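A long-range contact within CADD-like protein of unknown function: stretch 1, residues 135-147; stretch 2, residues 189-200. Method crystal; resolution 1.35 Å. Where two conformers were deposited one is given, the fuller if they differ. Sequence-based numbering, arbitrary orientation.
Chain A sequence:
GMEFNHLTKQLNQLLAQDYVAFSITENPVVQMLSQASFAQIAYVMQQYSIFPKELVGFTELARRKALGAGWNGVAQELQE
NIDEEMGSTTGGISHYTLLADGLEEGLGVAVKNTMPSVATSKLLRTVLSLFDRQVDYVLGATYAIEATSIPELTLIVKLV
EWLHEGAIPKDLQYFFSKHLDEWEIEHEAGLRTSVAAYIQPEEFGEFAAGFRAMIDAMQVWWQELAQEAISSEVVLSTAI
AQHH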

# COMPACT_ATOMS: atom_id res chain seq x y z
N VAL A 135 -20.31 -1.05 -2.47
CA VAL A 135 -19.35 -1.62 -3.40
C VAL A 135 -18.56 -0.59 -4.20
O VAL A 135 -17.35 -0.74 -4.37
CB VAL A 135 -20.02 -2.66 -4.34
CG1 VAL A 135 -21.12 -2.01 -5.20
CG2 VAL A 135 -18.99 -3.38 -5.20
N ASP A 136 -19.22 0.46 -4.68
CA ASP A 136 -18.51 1.44 -5.51
C ASP A 136 -17.40 2.16 -4.74
O ASP A 136 -16.30 2.32 -5.24
CB ASP A 136 -19.51 2.43 -6.13
CG ASP A 136 -20.63 1.72 -6.87
OD1 ASP A 136 -21.60 1.32 -6.19
OD2 ASP A 136 -20.52 1.54 -8.11
N TYR A 137 -17.71 2.55 -3.52
CA TYR A 137 -16.77 3.23 -2.65
C TYR A 137 -15.64 2.29 -2.29
O TYR A 137 -14.47 2.67 -2.31
CB TYR A 137 -17.50 3.66 -1.40
CG TYR A 137 -16.75 4.56 -0.45
CD1 TYR A 137 -15.87 4.03 0.49
CD2 TYR A 137 -16.96 5.94 -0.43
CE1 TYR A 137 -15.23 4.83 1.40
CE2 TYR A 137 -16.32 6.74 0.48
CZ TYR A 137 -15.45 6.19 1.40
OH TYR A 137 -14.83 6.99 2.33
N VAL A 138 -16.00 1.06 -1.94
CA VAL A 138 -14.97 0.07 -1.54
C VAL A 138 -14.02 -0.21 -2.70
O VAL A 138 -12.81 -0.33 -2.50
CB VAL A 138 -15.62 -1.23 -1.02
CG1 VAL A 138 -14.55 -2.32 -0.79
CG2 VAL A 138 -16.39 -0.94 0.25
N LEU A 139 -14.55 -0.33 -3.91
CA LEU A 139 -13.68 -0.58 -5.06
C LEU A 139 -12.82 0.64 -5.40
O LEU A 139 -11.74 0.48 -5.92
CB LEU A 139 -14.47 -1.08 -6.27
CG LEU A 139 -14.46 -2.61 -6.41
CD1 LEU A 139 -13.07 -3.13 -6.73
CD2 LEU A 139 -15.01 -3.30 -5.17
N GLY A 140 -13.30 1.85 -5.09
CA GLY A 140 -12.45 3.02 -5.22
C GLY A 140 -11.25 2.95 -4.28
O GLY A 140 -10.13 3.26 -4.67
N ALA A 141 -11.51 2.60 -3.03
CA ALA A 141 -10.41 2.43 -2.07
C ALA A 141 -9.46 1.31 -2.52
O ALA A 141 -8.23 1.40 -2.35
CB ALA A 141 -10.96 2.14 -0.69
N THR A 142 -10.02 0.25 -3.08
CA THR A 142 -9.23 -0.86 -3.57
C THR A 142 -8.38 -0.42 -4.77
O THR A 142 -7.21 -0.78 -4.89
CB THR A 142 -10.14 -2.06 -3.92
OG1 THR A 142 -10.93 -2.40 -2.78
CG2 THR A 142 -9.33 -3.29 -4.36
N TYR A 143 -8.96 0.38 -5.65
CA TYR A 143 -8.21 0.90 -6.78
C TYR A 143 -7.08 1.83 -6.30
O TYR A 143 -6.03 1.88 -6.90
CB TYR A 143 -9.15 1.60 -7.79
CG TYR A 143 -8.43 2.03 -9.03
CD1 TYR A 143 -7.85 1.09 -9.86
CD2 TYR A 143 -8.25 3.36 -9.34
CE1 TYR A 143 -7.14 1.46 -10.99
CE2 TYR A 143 -7.52 3.74 -10.46
CZ TYR A 143 -6.97 2.79 -11.26
OH TYR A 143 -6.26 3.19 -12.38
N ALA A 144 -7.29 2.53 -5.19
CA ALA A 144 -6.23 3.34 -4.60
C ALA A 144 -5.01 2.50 -4.19
O ALA A 144 -3.88 2.97 -4.30
CB ALA A 144 -6.73 4.16 -3.45
N ILE A 145 -5.24 1.28 -3.72
CA ILE A 145 -4.14 0.37 -3.41
C ILE A 145 -3.35 0.10 -4.68
O ILE A 145 -2.12 0.14 -4.67
CB ILE A 145 -4.63 -0.98 -2.84
CG1 ILE A 145 -5.43 -0.80 -1.55
CG2 ILE A 145 -3.44 -1.93 -2.60
CD1 ILE A 145 -6.17 -2.12 -1.13
N GLU A 146 -4.04 -0.18 -5.77
CA GLU A 146 -3.38 -0.42 -7.06
C GLU A 146 -2.61 0.82 -7.55
O GLU A 146 -1.47 0.71 -8.00
CB GLU A 146 -4.37 -0.90 -8.13
CG GLU A 146 -3.78 -0.96 -9.54
CD GLU A 146 -4.71 -1.51 -10.58
OE1 GLU A 146 -5.62 -2.29 -10.23
OE2 GLU A 146 -4.53 -1.17 -11.77
N ALA A 147 -3.24 1.98 -7.46
CA ALA A 147 -2.63 3.22 -7.96
C ALA A 147 -1.39 3.63 -7.17
O ALA A 147 -0.45 4.20 -7.72
CB ALA A 147 -3.65 4.35 -7.95
N ALA A 189 -4.35 -2.83 -15.18
CA ALA A 189 -5.42 -2.65 -16.14
C ALA A 189 -6.56 -3.58 -15.81
O ALA A 189 -7.72 -3.25 -16.04
CB ALA A 189 -4.92 -2.91 -17.56
N GLY A 190 -6.22 -4.75 -15.27
CA GLY A 190 -7.18 -5.80 -14.98
C GLY A 190 -8.28 -5.35 -14.05
O GLY A 190 -9.47 -5.61 -14.29
N LEU A 191 -7.90 -4.66 -12.97
CA LEU A 191 -8.91 -4.18 -12.02
C LEU A 191 -9.77 -3.09 -12.65
O LEU A 191 -10.99 -3.17 -12.60
CB LEU A 191 -8.28 -3.69 -10.71
CG LEU A 191 -9.28 -3.35 -9.60
CD1 LEU A 191 -10.23 -4.54 -9.25
CD2 LEU A 191 -8.54 -2.82 -8.34
N ARG A 192 -9.15 -2.10 -13.30
CA ARG A 192 -9.90 -1.04 -13.95
C ARG A 192 -10.87 -1.60 -14.98
O ARG A 192 -12.03 -1.22 -14.98
CB ARG A 192 -8.96 -0.00 -14.62
CG ARG A 192 -9.69 0.98 -15.55
CD ARG A 192 -8.75 2.07 -16.09
NE ARG A 192 -7.63 1.51 -16.84
CZ ARG A 192 -7.70 1.03 -18.08
NH1 ARG A 192 -8.84 1.01 -18.75
NH2 ARG A 192 -6.60 0.55 -18.65
N THR A 193 -10.39 -2.49 -15.85
CA THR A 193 -11.25 -3.01 -16.91
C THR A 193 -12.38 -3.85 -16.35
O THR A 193 -13.50 -3.79 -16.87
CB THR A 193 -10.46 -3.79 -17.98
OG1 THR A 193 -9.84 -4.93 -17.40
CG2 THR A 193 -9.39 -2.92 -18.57
N SER A 194 -12.13 -4.58 -15.25
CA SER A 194 -13.20 -5.37 -14.66
C SER A 194 -14.27 -4.48 -14.04
O SER A 194 -15.46 -4.73 -14.21
CB SER A 194 -12.66 -6.40 -13.67
OG SER A 194 -12.21 -5.83 -12.46
N VAL A 195 -13.87 -3.44 -13.32
CA VAL A 195 -14.83 -2.55 -12.70
C VAL A 195 -15.65 -1.80 -13.76
O VAL A 195 -16.84 -1.58 -13.59
CB VAL A 195 -14.15 -1.54 -11.73
CG1 VAL A 195 -15.13 -0.47 -11.27
CG2 VAL A 195 -13.54 -2.28 -10.53
N ALA A 196 -14.98 -1.45 -14.86
CA ALA A 196 -15.65 -0.73 -15.96
C ALA A 196 -16.88 -1.46 -16.48
O ALA A 196 -17.85 -0.83 -16.94
CB ALA A 196 -14.66 -0.50 -17.10
N ALA A 197 -16.86 -2.79 -16.41
CA ALA A 197 -17.98 -3.62 -16.88
C ALA A 197 -19.27 -3.50 -16.04
O ALA A 197 -20.36 -3.84 -16.52
CB ALA A 197 -17.55 -5.06 -16.98
N TYR A 198 -19.15 -3.05 -14.79
CA TYR A 198 -20.28 -3.00 -13.87
C TYR A 198 -20.66 -1.63 -13.35
O TYR A 198 -21.82 -1.37 -13.05
CB TYR A 198 -19.99 -3.89 -12.65
CG TYR A 198 -19.76 -5.33 -12.99
CD1 TYR A 198 -20.83 -6.19 -13.23
CD2 TYR A 198 -18.47 -5.84 -13.13
CE1 TYR A 198 -20.63 -7.50 -13.54
CE2 TYR A 198 -18.25 -7.15 -13.45
CZ TYR A 198 -19.34 -7.98 -13.67
OH TYR A 198 -19.12 -9.30 -13.98
N ILE A 199 -19.67 -0.76 -13.15
CA ILE A 199 -19.92 0.48 -12.47
C ILE A 199 -20.79 1.39 -13.35
O ILE A 199 -20.60 1.46 -14.58
CB ILE A 199 -18.59 1.20 -12.06
CG1 ILE A 199 -18.89 2.35 -11.12
CG2 ILE A 199 -17.80 1.65 -13.29
CD1 ILE A 199 -17.62 2.94 -10.43
N GLN A 200 -21.75 2.03 -12.71
CA GLN A 200 -22.68 2.94 -13.40
C GLN A 200 -22.24 4.38 -13.17
O GLN A 200 -21.69 4.70 -12.11
CB GLN A 200 -24.09 2.72 -12.86
CG GLN A 200 -24.61 1.32 -13.04
CD GLN A 200 -24.61 0.90 -14.49
OE1 GLN A 200 -25.30 1.51 -15.31
NE2 GLN A 200 -23.82 -0.12 -14.82
O HOH W 1 -22.39 1.30 -9.92
O HOH W 2 -5.16 -4.33 -12.17

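Two nearly antiparallel helices, their N-to-C directions 159° apart and their axes 10.7 Å apart at closest approach, meet here by shape, with no direct hydrogen bond between them. The principal bump is Leu-191. It points toward the first helix and sits as a knob in the hollow formed by Leu-139, Thr-142, Tyr-143 and Glu-146. Its CD2 reaches the hollow's floor, 4.0 Å from Tyr-143 CA and 4.1 Å from Thr-142 CG2, while its CD1 lies 4.1 Å from Leu-139 CD1. A branched leucine thus touches several walls at once.

Thr-142 suits a buried wall because its OG1 donates to Val-138 O (2.8 Å), leaving the methyl to pack. The Tyr-143 ring offers its edge to Leu-191 CD2. One turn along, Leu-139 CD1 also meets Val-195 CG2 at 3.9 Å, so a single methyl bridges two residues of the facing helix.

Water tailors both ends. Near Glu-146, whose OE1 comes within 3.0 Å of Leu-191 CB, water 2 donates to that OE1 (2.9 Å) and accepts from Leu-191 N (2.9 Å), an amide near the helix start. At the other end, Asp-136 OD2 packs 3.5 Å from Ile-199 CG1; water 1 donates to that OD2 (2.6 Å) and accepts from Gln-200 N (3.0 Å).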